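Local coordinates for SusD superfamily protein (Bacteroides vulgatus ATCC 8482, PDB 3JQ0), which probably binds nutrients, perhaps sugars, at the bacterial outer membrane, as expected of a SusD-family protein, at residues R262-P267 with N293-L298; E97-Y102 with S172-R177; S70-M75 with R120-V125; W422-N427 with H461-A466. All blocks are in the same frame, centred on the assembly; numbering follows the deposited sequence. Where two conformers were deposited one is given.

Contact 1 of 4, residues R262-P267 with N293-L298; sequences RMRLIP and NGLTQL
Arg262 meets the incoming chain through backbone and side chain alike. Its carbonyl O accepts from Leu295 N at 2.9 Å, and CG, anti to the backbone N (chi1 174°), approaches Asn293 O to 3.5 Å. A water joins that same Asn293 carbonyl to Arg262 NH1, while the guanidinium has its salt bridge with Glu255. Met263, here selenomethionine, sets its methyl CE 4.0 Å from Leu295 CD2. Arg264 works at both ends. Two successive amides grip its carbonyl O: Gln297 N from above the carbonyl plane at 2.8 Å, and Leu298 N at 3.2 Å, almost in line with the C=O bond. Its side chain lies beside that of Gln297, the planes of guanidinium and amide 23° apart, with Gln297 OE1 above one face near the rim, while NH1 turns to Met263 O at 2.8 Å. An alanine here would probably leave Gln297 OE1 without its charged neighbour and Met263 O without this N-H. Leu265, bridged to Thr296 through the backbone, packs CD2 against Leu298 CB just before strand 299-300. Beyond Ile266, Pro267 O accepts from Gly294 N at 2.9 Å. A side chain on Gly294 would collide with Arg262 O and Ile266 CB. Backbone polarity thus dominates this SusD-family junction, with the Arg264 guanidinium against the Gln297 amide at its edge.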
loop_
_atom_site.group_PDB
_atom_site.type_symbol
_atom_site.label_atom_id
_atom_site.label_comp_id
_atom_site.label_asym_id
_atom_site.label_seq_id
_atom_site.Cartn_x
_atom_site.Cartn_y
_atom_site.Cartn_z
ATOM N N ARG A 262 0.298 -5.233 14.536
ATOM C CA ARG A 262 0.884 -5.613 15.820
ATOM C C ARG A 262 1.343 -7.071 15.813
ATOM O O ARG A 262 2.422 -7.390 16.313
ATOM C CB ARG A 262 -0.189 -5.432 16.897
ATOM C CG ARG A 262 0.189 -5.907 18.276
ATOM C CD ARG A 262 -0.789 -5.487 19.338
ATOM N NE ARG A 262 -2.155 -5.836 18.990
ATOM C CZ ARG A 262 -2.752 -6.984 19.251
ATOM N NH1 ARG A 262 -2.132 -7.925 19.943
ATOM N NH2 ARG A 262 -4.000 -7.203 18.850
HETATM N N MSE A 263 0.505 -7.954 15.264
HETATM C CA MSE A 263 0.751 -9.393 15.390
HETATM C C MSE A 263 1.543 -10.004 14.224
HETATM O O MSE A 263 1.777 -11.224 14.245
HETATM C CB MSE A 263 -0.554 -10.151 15.605
HETATM C CG MSE A 263 -1.208 -9.841 16.945
HETATM SE SE MSE A 263 -0.175 -10.451 18.462
HETATM C CE MSE A 263 -0.403 -12.369 18.221
ATOM N N ARG A 264 2.006 -9.189 13.279
ATOM C CA ARG A 264 2.896 -9.684 12.230
ATOM C C ARG A 264 4.204 -8.919 12.072
ATOM O O ARG A 264 5.130 -9.490 11.495
ATOM C CB ARG A 264 2.156 -9.806 10.880
ATOM C CG ARG A 264 0.956 -10.730 10.895
ATOM C CD ARG A 264 1.340 -12.166 10.881
ATOM N NE ARG A 264 0.205 -13.081 10.990
ATOM C CZ ARG A 264 -0.219 -13.664 12.093
ATOM N NH1 ARG A 264 0.258 -13.383 13.279
ATOM N NH2 ARG A 264 -1.171 -14.603 11.989
ATOM N N LEU A 265 4.274 -7.645 12.479
ATOM C CA LEU A 265 5.414 -6.801 12.170
ATOM C C LEU A 265 6.131 -6.225 13.396
ATOM O O LEU A 265 7.118 -5.544 13.206
ATOM C CB LEU A 265 4.984 -5.639 11.250
ATOM C CG LEU A 265 4.709 -6.048 9.806
ATOM C CD1 LEU A 265 4.165 -4.860 9.018
ATOM C CD2 LEU A 265 5.961 -6.566 9.156
ATOM N N ILE A 266 5.613 -6.409 14.625
ATOM C CA ILE A 266 6.103 -5.634 15.778
ATOM C C ILE A 266 6.849 -6.544 16.757
ATOM O O ILE A 266 6.470 -7.701 16.958
ATOM C CB ILE A 266 4.884 -4.899 16.433
ATOM C CG1 ILE A 266 4.339 -3.843 15.491
ATOM C CG2 ILE A 266 5.177 -4.321 17.842
ATOM C CD1 ILE A 266 5.289 -2.722 15.126
ATOM N N PRO A 267 7.932 -6.038 17.380
ATOM C CA PRO A 267 8.714 -6.863 18.332
ATOM C C PRO A 267 7.963 -7.121 19.626
ATOM O O PRO A 267 7.129 -6.335 20.059
ATOM C CB PRO A 267 9.938 -5.977 18.619
ATOM C CG PRO A 267 9.420 -4.559 18.408
ATOM C CD PRO A 267 8.528 -4.710 17.210
ATOM N N ASN A 293 4.774 -3.882 21.800
ATOM C CA ASN A 293 4.525 -5.293 22.058
ATOM C C ASN A 293 3.704 -5.917 20.977
ATOM O O ASN A 293 2.570 -5.555 20.768
ATOM C CB ASN A 293 3.792 -5.514 23.369
ATOM C CG ASN A 293 3.777 -6.963 23.777
ATOM O OD1 ASN A 293 4.810 -7.662 23.658
ATOM N ND2 ASN A 293 2.638 -7.423 24.259
ATOM N N GLY A 294 4.255 -6.849 20.275
ATOM C CA GLY A 294 3.602 -7.541 19.206
ATOM C C GLY A 294 4.315 -8.825 18.903
ATOM O O GLY A 294 5.079 -9.355 19.712
ATOM N N LEU A 295 4.070 -9.348 17.718
ATOM C CA LEU A 295 4.709 -10.539 17.207
ATOM C C LEU A 295 5.206 -10.249 15.792
ATOM O O LEU A 295 4.481 -9.640 15.009
ATOM C CB LEU A 295 3.696 -11.673 17.214
ATOM C CG LEU A 295 4.114 -13.099 16.986
ATOM C CD1 LEU A 295 4.748 -13.642 18.233
ATOM C CD2 LEU A 295 2.853 -13.987 16.666
ATOM N N THR A 296 6.438 -10.654 15.476
ATOM C CA THR A 296 7.002 -10.454 14.158
ATOM C C THR A 296 7.090 -11.772 13.417
ATOM O O THR A 296 7.825 -12.691 13.841
ATOM C CB THR A 296 8.404 -9.817 14.250
ATOM O OG1 THR A 296 8.285 -8.592 14.960
ATOM C CG2 THR A 296 9.035 -9.572 12.908
ATOM N N GLN A 297 6.336 -11.874 12.313
ATOM C CA GLN A 297 6.464 -13.016 11.391
ATOM C C GLN A 297 6.985 -12.671 9.995
ATOM O O GLN A 297 7.366 -13.561 9.262
ATOM C CB GLN A 297 5.103 -13.752 11.270
ATOM C CG GLN A 297 4.663 -14.405 12.550
ATOM C CD GLN A 297 3.408 -15.189 12.433
ATOM O OE1 GLN A 297 2.679 -15.066 11.440
ATOM N NE2 GLN A 297 3.108 -15.983 13.469
ATOM N N LEU A 298 7.047 -11.363 9.673
ATOM C CA LEU A 298 7.650 -10.839 8.465
ATOM C C LEU A 298 8.753 -9.894 8.919
ATOM O O LEU A 298 8.461 -8.940 9.653
ATOM C CB LEU A 298 6.631 -10.079 7.604
ATOM C CG LEU A 298 5.697 -10.905 6.710
ATOM C CD1 LEU A 298 4.607 -10.007 6.125
ATOM C CD2 LEU A 298 6.507 -11.664 5.612
HETATM O O HOH W 1 0.417 -7.902 21.363
#

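Contact 2 of 4, residues E97-Y102 with S172-R177; sequences EATQNY and SFKLGR
Tyr102 and Lys174 owe their overlap to two similar first torsions: CG of the tyrosine is anti to its backbone N (chi1 -154°), and CG of the lysine likewise (chi1 180°). The two side chains run antiparallel, the lysine methylenes passing over one face of the ring. Lys174 CB stands 3.7 Å from the ring centroid of Tyr102, only 18° off the normal, a clear CH-pi contact, and Lys174 CD follows at 3.7 Å from Tyr102 CG. The lysine belongs to a type I beta turn from Phe173 to Gly176, in the loop between helices 149-167 and 182-199. This turn settles against the N-terminal part of helix 97-122, in the largely helical region that belongs to the TPR clan. Two waters tie the hydroxyl to the backbone of 172-176. One accepts from Tyr102 OH at 3.1 Å and donates to Ser172 O at 2.7 Å; the other donates to Tyr102 OH at 2.9 Å and to Gly176 O, and accepts from Leu175 N. A phenylalanine in place of Tyr102 would keep a ring beside Lys174 but would probably leave both waters without their link to the helix. Phe167 also meets the Tyr102 ring, edge-to-face. Leu175 CD1 approaches the ring at Tyr102 CD2, 4.0 Å away, while the lysine ammonium reaches toward Thr99, whose OG1 bonds to Thr96.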
loop_
_atom_site.group_PDB
_atom_site.type_symbol
_atom_site.label_atom_id
_atom_site.label_comp_id
_atom_site.label_asym_id
_atom_site.label_seq_id
_atom_site.Cartn_x
_atom_site.Cartn_y
_atom_site.Cartn_z
ATOM N N GLU A 97 -30.131 14.799 -5.535
ATOM C CA GLU A 97 -29.246 14.469 -6.632
ATOM C C GLU A 97 -27.782 14.424 -6.201
ATOM O O GLU A 97 -27.069 13.460 -6.558
ATOM C CB GLU A 97 -29.430 15.487 -7.761
ATOM C CG GLU A 97 -28.713 15.102 -9.032
ATOM C CD GLU A 97 -29.089 16.011 -10.176
ATOM O OE1 GLU A 97 -28.808 17.229 -10.063
ATOM O OE2 GLU A 97 -29.664 15.499 -11.162
ATOM N N ALA A 98 -27.292 15.437 -5.477
ATOM C CA ALA A 98 -25.870 15.478 -5.065
ATOM C C ALA A 98 -25.528 14.302 -4.150
ATOM O O ALA A 98 -24.446 13.714 -4.256
ATOM C CB ALA A 98 -25.484 16.786 -4.376
ATOM N N THR A 99 -26.445 13.939 -3.265
ATOM C CA THR A 99 -26.198 12.830 -2.328
ATOM C C THR A 99 -26.187 11.493 -3.052
ATOM O O THR A 99 -25.310 10.668 -2.838
ATOM C CB THR A 99 -27.186 12.905 -1.164
ATOM O OG1 THR A 99 -26.837 14.045 -0.373
ATOM C CG2 THR A 99 -27.126 11.652 -0.270
ATOM N N GLN A 100 -27.181 11.288 -3.900
ATOM C CA GLN A 100 -27.300 10.106 -4.732
ATOM C C GLN A 100 -26.021 9.930 -5.587
ATOM O O GLN A 100 -25.394 8.847 -5.621
ATOM C CB GLN A 100 -28.544 10.211 -5.612
ATOM C CG GLN A 100 -28.799 9.023 -6.485
ATOM C CD GLN A 100 -29.989 9.221 -7.431
ATOM O OE1 GLN A 100 -30.220 10.343 -7.938
ATOM N NE2 GLN A 100 -30.718 8.153 -7.682
ATOM N N ASN A 101 -25.614 10.987 -6.268
ATOM C CA ASN A 101 -24.425 10.936 -7.118
ATOM C C ASN A 101 -23.172 10.619 -6.323
ATOM O O ASN A 101 -22.298 9.909 -6.806
ATOM C CB ASN A 101 -24.295 12.239 -7.908
ATOM C CG ASN A 101 -25.299 12.340 -9.060
ATOM O OD1 ASN A 101 -25.869 11.349 -9.496
ATOM N ND2 ASN A 101 -25.459 13.556 -9.593
ATOM N N TYR A 102 -23.042 11.211 -5.146
ATOM C CA TYR A 102 -21.845 10.991 -4.353
ATOM C C TYR A 102 -21.740 9.506 -3.973
ATOM O O TYR A 102 -20.679 8.898 -4.064
ATOM C CB TYR A 102 -21.784 11.882 -3.097
ATOM C CG TYR A 102 -20.351 12.124 -2.646
ATOM C CD1 TYR A 102 -19.554 13.088 -3.280
ATOM C CD2 TYR A 102 -19.749 11.323 -1.678
ATOM C CE1 TYR A 102 -18.269 13.300 -2.928
ATOM C CE2 TYR A 102 -18.418 11.532 -1.312
ATOM C CZ TYR A 102 -17.695 12.508 -1.954
ATOM O OH TYR A 102 -16.377 12.705 -1.598
ATOM N N SER A 172 -14.516 17.802 -3.595
ATOM C CA SER A 172 -14.574 17.951 -2.166
ATOM C C SER A 172 -14.551 16.559 -1.533
ATOM O O SER A 172 -15.042 15.575 -2.084
ATOM C CB SER A 172 -15.892 18.634 -1.779
ATOM O OG SER A 172 -16.985 17.670 -1.682
ATOM N N PHE A 173 -14.039 16.471 -0.319
ATOM C CA PHE A 173 -14.108 15.232 0.464
ATOM C C PHE A 173 -15.401 15.371 1.266
ATOM O O PHE A 173 -15.380 15.625 2.471
ATOM C CB PHE A 173 -12.871 15.093 1.366
ATOM C CG PHE A 173 -11.582 14.939 0.600
ATOM C CD1 PHE A 173 -11.269 13.734 -0.007
ATOM C CD2 PHE A 173 -10.675 15.987 0.487
ATOM C CE1 PHE A 173 -10.100 13.586 -0.700
ATOM C CE2 PHE A 173 -9.530 15.841 -0.220
ATOM C CZ PHE A 173 -9.228 14.620 -0.801
ATOM N N LYS A 174 -16.526 15.171 0.580
ATOM C CA LYS A 174 -17.838 15.414 1.160
ATOM C C LYS A 174 -18.079 14.584 2.401
ATOM O O LYS A 174 -18.717 15.052 3.327
ATOM C CB LYS A 174 -18.945 15.132 0.139
ATOM C CG LYS A 174 -20.376 15.354 0.641
ATOM C CD LYS A 174 -21.334 14.922 -0.491
ATOM C CE LYS A 174 -22.815 15.038 -0.179
ATOM N NZ LYS A 174 -23.430 13.677 -0.013
ATOM N N LEU A 175 -17.566 13.351 2.419
ATOM C CA LEU A 175 -17.722 12.462 3.554
ATOM C C LEU A 175 -16.381 12.203 4.265
ATOM O O LEU A 175 -16.257 11.256 5.049
ATOM C CB LEU A 175 -18.354 11.174 3.118
ATOM C CG LEU A 175 -19.774 11.317 2.574
ATOM C CD1 LEU A 175 -20.307 10.006 2.095
ATOM C CD2 LEU A 175 -20.753 11.886 3.627
ATOM N N GLY A 176 -15.407 13.064 3.985
ATOM C CA GLY A 176 -14.079 12.969 4.596
ATOM C C GLY A 176 -13.088 12.148 3.774
ATOM O O GLY A 176 -13.468 11.392 2.878
ATOM N N ARG A 177 -11.818 12.287 4.142
ATOM C CA ARG A 177 -10.741 11.581 3.440
ATOM C C ARG A 177 -10.710 10.109 3.772
ATOM O O ARG A 177 -9.985 9.374 3.108
ATOM C CB ARG A 177 -9.402 12.235 3.764
ATOM C CG ARG A 177 -9.305 13.661 3.287
ATOM C CD ARG A 177 -8.201 14.451 4.024
ATOM N NE ARG A 177 -8.320 15.873 3.724
ATOM C CZ ARG A 177 -7.725 16.504 2.732
ATOM N NH1 ARG A 177 -6.830 15.914 1.970
ATOM N NH2 ARG A 177 -7.957 17.795 2.551
HETATM O O HOH W 2 -15.253 13.954 -4.202
HETATM O O HOH W 3 -15.453 11.817 0.950
#

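Contact 3 of 4, residues S70-M75 with R120-V125; sequences SNYGDM and RSWGDV
The backbone that offers Tyr72 to Trp122 is left-handed, with positive phi and psi from Asn71 to Asp74 and three successive hydrogen bonds to the third residue on, beginning with Ser70 O to Gly73 N. This turn leads into helix 75-91 and packs on the C-terminal end of helix 97-122, in the TPR-clan helical part of the fold. Tyr72 CG lies beside its backbone N (chi1 -61°), and the ring it carries presents an edge to the indole. The pair is T-shaped, with planes at 68° and the tyrosine centroid 4.8 Å from that of the five-membered ring of Trp122. Over the six-membered ring sits Tyr72 CA, 3.9 Å from its centroid, so backbone and side chain share the indole. Selenomethionine Met75 brings CE to the indole edge, 4.0 Å from Trp122 CZ3. The indole NE1 bonds to Pro474 O. At the far end of the tyrosine, a water lies 2.7 Å from Tyr72 OH and donates to Asp124 O, also at 2.7 Å.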
loop_
_atom_site.group_PDB
_atom_site.type_symbol
_atom_site.label_atom_id
_atom_site.label_comp_id
_atom_site.label_asym_id
_atom_site.label_seq_id
_atom_site.Cartn_x
_atom_site.Cartn_y
_atom_site.Cartn_z
ATOM N N SER A 70 -6.535 -17.092 0.884
ATOM C CA SER A 70 -7.629 -17.890 0.345
ATOM C C SER A 70 -8.775 -17.057 -0.194
ATOM O O SER A 70 -8.994 -15.917 0.212
ATOM C CB SER A 70 -8.187 -18.850 1.417
ATOM O OG SER A 70 -7.332 -19.960 1.583
ATOM N N ASN A 71 -9.554 -17.683 -1.077
ATOM C CA ASN A 71 -10.867 -17.166 -1.477
ATOM C C ASN A 71 -10.872 -15.731 -1.915
ATOM O O ASN A 71 -11.704 -14.926 -1.476
ATOM C CB ASN A 71 -11.920 -17.393 -0.368
ATOM C CG ASN A 71 -13.372 -17.250 -0.873
ATOM O OD1 ASN A 71 -13.643 -17.526 -2.046
ATOM N ND2 ASN A 71 -14.276 -16.844 -0.025
ATOM N N TYR A 72 -9.911 -15.385 -2.745
ATOM C CA TYR A 72 -9.857 -14.042 -3.341
ATOM C C TYR A 72 -9.842 -12.959 -2.259
ATOM O O TYR A 72 -10.387 -11.861 -2.447
ATOM C CB TYR A 72 -10.993 -13.836 -4.352
ATOM C CG TYR A 72 -10.943 -14.796 -5.511
ATOM C CD1 TYR A 72 -9.978 -14.710 -6.507
ATOM C CD2 TYR A 72 -11.844 -15.883 -5.561
ATOM C CE1 TYR A 72 -9.969 -15.585 -7.577
ATOM C CE2 TYR A 72 -11.848 -16.752 -6.658
ATOM C CZ TYR A 72 -10.916 -16.589 -7.657
ATOM O OH TYR A 72 -10.987 -17.423 -8.748
ATOM N N GLY A 73 -9.199 -13.245 -1.140
ATOM C CA GLY A 73 -9.130 -12.272 -0.066
ATOM C C GLY A 73 -10.461 -11.899 0.543
ATOM O O GLY A 73 -10.556 -10.840 1.148
ATOM N N ASP A 74 -11.479 -12.745 0.376
ATOM C CA ASP A 74 -12.813 -12.502 0.828
ATOM C C ASP A 74 -13.435 -11.242 0.197
ATOM O O ASP A 74 -14.322 -10.620 0.763
ATOM C CB ASP A 74 -12.807 -12.465 2.345
ATOM C CG ASP A 74 -14.145 -12.616 2.899
ATOM O OD1 ASP A 74 -14.977 -13.363 2.331
ATOM O OD2 ASP A 74 -14.402 -11.930 3.910
HETATM N N MSE A 75 -12.968 -10.876 -0.989
HETATM C CA MSE A 75 -13.467 -9.639 -1.630
HETATM C C MSE A 75 -14.842 -9.742 -2.263
HETATM O O MSE A 75 -15.547 -8.741 -2.353
HETATM C CB MSE A 75 -12.429 -9.102 -2.594
HETATM C CG MSE A 75 -11.214 -8.536 -1.900
HETATM SE SE MSE A 75 -9.974 -7.721 -3.184
HETATM C CE MSE A 75 -8.641 -9.053 -3.225
ATOM N N ARG A 120 -4.699 -7.799 -10.673
ATOM C CA ARG A 120 -3.254 -7.841 -10.502
ATOM C C ARG A 120 -2.784 -9.078 -9.756
ATOM O O ARG A 120 -1.649 -9.505 -9.896
ATOM C CB ARG A 120 -2.765 -6.562 -9.818
ATOM C CG ARG A 120 -2.946 -5.300 -10.660
ATOM C CD ARG A 120 -2.442 -4.078 -9.926
ATOM N NE ARG A 120 -3.354 -3.726 -8.845
ATOM C CZ ARG A 120 -3.110 -2.751 -7.982
ATOM N NH1 ARG A 120 -1.984 -2.068 -8.051
ATOM N NH2 ARG A 120 -3.981 -2.503 -7.012
ATOM N N SER A 121 -3.679 -9.636 -8.946
ATOM C CA SER A 121 -3.320 -10.734 -8.036
ATOM C C SER A 121 -3.706 -12.106 -8.584
ATOM O O SER A 121 -2.900 -13.017 -8.582
ATOM C CB SER A 121 -3.909 -10.479 -6.646
ATOM O OG SER A 121 -3.343 -9.283 -6.115
ATOM N N TRP A 122 -4.955 -12.267 -9.032
ATOM C CA TRP A 122 -5.483 -13.514 -9.580
ATOM C C TRP A 122 -5.689 -13.556 -11.101
ATOM O O TRP A 122 -5.744 -14.644 -11.643
ATOM C CB TRP A 122 -6.748 -13.945 -8.833
ATOM C CG TRP A 122 -6.448 -14.529 -7.472
ATOM C CD1 TRP A 122 -6.062 -15.846 -7.236
ATOM C CD2 TRP A 122 -6.427 -13.870 -6.184
ATOM N NE1 TRP A 122 -5.852 -16.031 -5.900
ATOM C CE2 TRP A 122 -6.019 -14.836 -5.239
ATOM C CE3 TRP A 122 -6.701 -12.587 -5.748
ATOM C CZ2 TRP A 122 -5.925 -14.523 -3.882
ATOM C CZ3 TRP A 122 -6.578 -12.291 -4.403
ATOM C CH2 TRP A 122 -6.195 -13.250 -3.506
ATOM N N GLY A 123 -5.733 -12.400 -11.768
ATOM C CA GLY A 123 -5.797 -12.362 -13.240
ATOM C C GLY A 123 -7.217 -12.475 -13.733
ATOM O O GLY A 123 -8.021 -11.546 -13.636
ATOM N N ASP A 124 -7.537 -13.635 -14.335
ATOM C CA ASP A 124 -8.881 -13.943 -14.821
ATOM C C ASP A 124 -9.761 -14.263 -13.606
ATOM O O ASP A 124 -9.415 -15.142 -12.841
ATOM C CB ASP A 124 -8.887 -15.170 -15.728
ATOM C CG ASP A 124 -8.055 -15.053 -16.993
ATOM O OD1 ASP A 124 -7.461 -14.023 -17.292
ATOM O OD2 ASP A 124 -8.094 -16.067 -17.729
ATOM N N VAL A 125 -10.850 -13.533 -13.424
ATOM C CA VAL A 125 -11.714 -13.718 -12.265
ATOM C C VAL A 125 -13.166 -13.577 -12.693
ATOM O O VAL A 125 -13.470 -13.017 -13.748
ATOM C CB VAL A 125 -11.381 -12.686 -11.119
ATOM C CG1 VAL A 125 -9.953 -12.895 -10.600
ATOM C CG2 VAL A 125 -11.621 -11.216 -11.547
HETATM O O HOH W 4 -9.277 -16.951 -10.826
#

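Contact 4 of 4, residues W422-N427 with H461-A466; sequences WMKPDN and HQYSSA
Lys424 and Tyr463 meet in a polar cluster beside helix 430-441, whose Glu432 bonds to Tyr463 OH through one carboxylate oxygen and to Gln462 NE2 through the other. In the conformer described, Lys424 NZ donates to Tyr463 OH at 2.9 Å. The lysine is modelled in two conformers, so this bond may not hold in every molecule. Its chain bends at chi2 (-69°) and again at chi4 (-70°), curling round the hydroxyl with CG 3.6 Å from Tyr463 OH. The hydroxyl, accepting from the lysine, is probably the donor toward Glu432, and the nearby lysine charge would probably help to balance that of the carboxylate. The loop backbone also approaches the ring: Trp422 O is 3.5 Å from Tyr463 CE1. On one face the ring is backed by its neighbour, Gln462 CB standing 3.8 Å above the plane, over the centre. The indole of Trp422 points elsewhere, its NE1 bonding to Asp39 O. The arrangement is a Lys-Tyr-Glu polar cluster that joins the loop before helix 430-441 to helix 457-463, within the helical SusD-family region.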
loop_
_atom_site.group_PDB
_atom_site.type_symbol
_atom_site.label_atom_id
_atom_site.label_comp_id
_atom_site.label_asym_id
_atom_site.label_seq_id
_atom_site.Cartn_x
_atom_site.Cartn_y
_atom_site.Cartn_z
ATOM N N TRP A 422 18.670 -3.764 -3.736
ATOM C CA TRP A 422 17.350 -3.167 -3.683
ATOM C C TRP A 422 17.092 -1.998 -4.644
ATOM O O TRP A 422 15.958 -1.621 -4.845
ATOM C CB TRP A 422 17.024 -2.721 -2.237
ATOM C CG TRP A 422 16.945 -3.874 -1.300
ATOM C CD1 TRP A 422 15.860 -4.645 -1.043
ATOM C CD2 TRP A 422 17.995 -4.418 -0.506
ATOM N NE1 TRP A 422 16.165 -5.634 -0.142
ATOM C CE2 TRP A 422 17.481 -5.513 0.219
ATOM C CE3 TRP A 422 19.329 -4.046 -0.288
ATOM C CZ2 TRP A 422 18.261 -6.274 1.068
ATOM C CZ3 TRP A 422 20.084 -4.773 0.555
ATOM C CH2 TRP A 422 19.552 -5.881 1.237
HETATM N N MSE A 423 18.146 -1.369 -5.149
HETATM C CA MSE A 423 17.990 -0.108 -5.865
HETATM C C MSE A 423 19.272 0.247 -6.569
HETATM O O MSE A 423 20.350 -0.294 -6.290
HETATM C CB MSE A 423 17.606 1.000 -4.872
HETATM C CG MSE A 423 18.662 1.250 -3.816
HETATM SE SE MSE A 423 18.051 2.400 -2.388
HETATM C CE MSE A 423 17.065 1.006 -1.510
ATOM N N LYS A 424 19.129 1.177 -7.497
ATOM C CA LYS A 424 20.197 1.615 -8.410
ATOM C C LYS A 424 20.490 3.101 -8.193
ATOM O O LYS A 424 19.592 3.855 -7.757
ATOM C CB LYS A 424 19.739 1.439 -9.884
ATOM C CG LYS A 424 19.253 0.033 -10.279
ATOM C CD LYS A 424 20.386 -1.015 -10.307
ATOM C CE LYS A 424 19.936 -2.482 -10.641
ATOM N NZ LYS A 424 19.118 -3.110 -9.499
ATOM N N PRO A 425 21.689 3.552 -8.594
ATOM C CA PRO A 425 21.904 4.965 -8.697
ATOM C C PRO A 425 20.902 5.622 -9.646
ATOM O O PRO A 425 20.391 4.966 -10.569
ATOM C CB PRO A 425 23.324 5.048 -9.263
ATOM C CG PRO A 425 23.474 3.798 -10.007
ATOM C CD PRO A 425 22.809 2.790 -9.184
ATOM N N ASP A 426 20.665 6.913 -9.443
ATOM C CA ASP A 426 19.809 7.641 -10.361
ATOM C C ASP A 426 20.220 7.489 -11.823
ATOM O O ASP A 426 19.360 7.465 -12.708
ATOM C CB ASP A 426 19.769 9.129 -10.018
ATOM C CG ASP A 426 19.025 9.500 -8.738
ATOM O OD1 ASP A 426 18.425 8.609 -8.093
ATOM O OD2 ASP A 426 19.069 10.703 -8.413
ATOM N N ASN A 427 21.525 7.419 -12.074
ATOM C CA ASN A 427 22.052 7.322 -13.442
ATOM C C ASN A 427 21.712 6.018 -14.138
ATOM O O ASN A 427 21.965 5.892 -15.333
ATOM C CB ASN A 427 23.581 7.632 -13.456
ATOM C CG ASN A 427 24.384 6.625 -12.716
ATOM O OD1 ASN A 427 24.050 5.454 -12.671
ATOM N ND2 ASN A 427 25.518 7.076 -12.143
ATOM N N HIS A 461 12.056 -9.761 -11.571
ATOM C CA HIS A 461 13.156 -10.681 -11.391
ATOM C C HIS A 461 14.325 -10.038 -10.653
ATOM O O HIS A 461 15.023 -10.704 -9.915
ATOM C CB HIS A 461 13.511 -11.255 -12.748
ATOM C CG HIS A 461 14.532 -12.347 -12.712
ATOM N ND1 HIS A 461 14.478 -13.398 -11.825
ATOM C CD2 HIS A 461 15.602 -12.572 -13.500
ATOM C CE1 HIS A 461 15.475 -14.220 -12.064
ATOM N NE2 HIS A 461 16.195 -13.727 -13.054
ATOM N N GLN A 462 14.558 -8.757 -10.876
ATOM C CA GLN A 462 15.587 -8.049 -10.126
ATOM C C GLN A 462 15.270 -7.977 -8.650
ATOM O O GLN A 462 16.175 -8.040 -7.794
ATOM C CB GLN A 462 15.726 -6.575 -10.626
ATOM C CG GLN A 462 16.379 -6.400 -11.944
ATOM C CD GLN A 462 16.562 -4.976 -12.397
ATOM O OE1 GLN A 462 17.207 -4.793 -13.428
ATOM N NE2 GLN A 462 16.012 -3.978 -11.717
ATOM N N TYR A 463 13.980 -7.763 -8.331
ATOM C CA TYR A 463 13.569 -7.312 -7.009
ATOM C C TYR A 463 12.633 -8.299 -6.294
ATOM O O TYR A 463 11.947 -7.928 -5.362
ATOM C CB TYR A 463 12.975 -5.929 -7.119
ATOM C CG TYR A 463 13.959 -4.862 -7.654
ATOM C CD1 TYR A 463 15.232 -4.742 -7.105
ATOM C CD2 TYR A 463 13.550 -3.969 -8.637
ATOM C CE1 TYR A 463 16.106 -3.767 -7.554
ATOM C CE2 TYR A 463 14.408 -3.013 -9.089
ATOM C CZ TYR A 463 15.680 -2.889 -8.538
ATOM O OH TYR A 463 16.558 -1.898 -8.983
ATOM N N SER A 464 12.687 -9.555 -6.684
ATOM C CA SER A 464 11.978 -10.609 -6.003
ATOM C C SER A 464 12.513 -11.948 -6.419
ATOM O O SER A 464 13.193 -12.066 -7.438
ATOM C CB SER A 464 10.467 -10.587 -6.321
ATOM O OG SER A 464 10.156 -11.238 -7.547
ATOM N N SER A 465 12.073 -12.981 -5.704
ATOM C CA SER A 465 12.351 -14.387 -6.035
ATOM C C SER A 465 11.199 -15.054 -6.794
ATOM O O SER A 465 11.209 -16.268 -6.946
ATOM C CB SER A 465 12.649 -15.151 -4.783
ATOM O OG SER A 465 11.543 -15.052 -3.893
ATOM N N ALA A 466 10.263 -14.267 -7.319
ATOM C CA ALA A 466 9.142 -14.849 -8.053
ATOM C C ALA A 466 9.596 -15.556 -9.315
ATOM O O ALA A 466 10.595 -15.200 -9.918
ATOM C CB ALA A 466 8.122 -13.764 -8.372
#

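How the contacts relate
From the N terminus, contact 3 opens first at 70-75, and contact 2 opens at 97-102 before contact 3 closes at 120-125; contact 2 then closes at 172-177. The two therefore cross, and both use helix 97-122: contact 2 ties its beginning to a later loop, contact 3 its end to the segment before helix 75-91. Contact 1 follows separately, closing a 25-residue excursion that includes helix 269-275. Contact 4, last, closes the stretch holding helices 430-441 and 448-455. None nests in another, and no two touch. Contacts 2 and 4 lie on opposite sides of the chain's centre, their own centres about 41 Å apart.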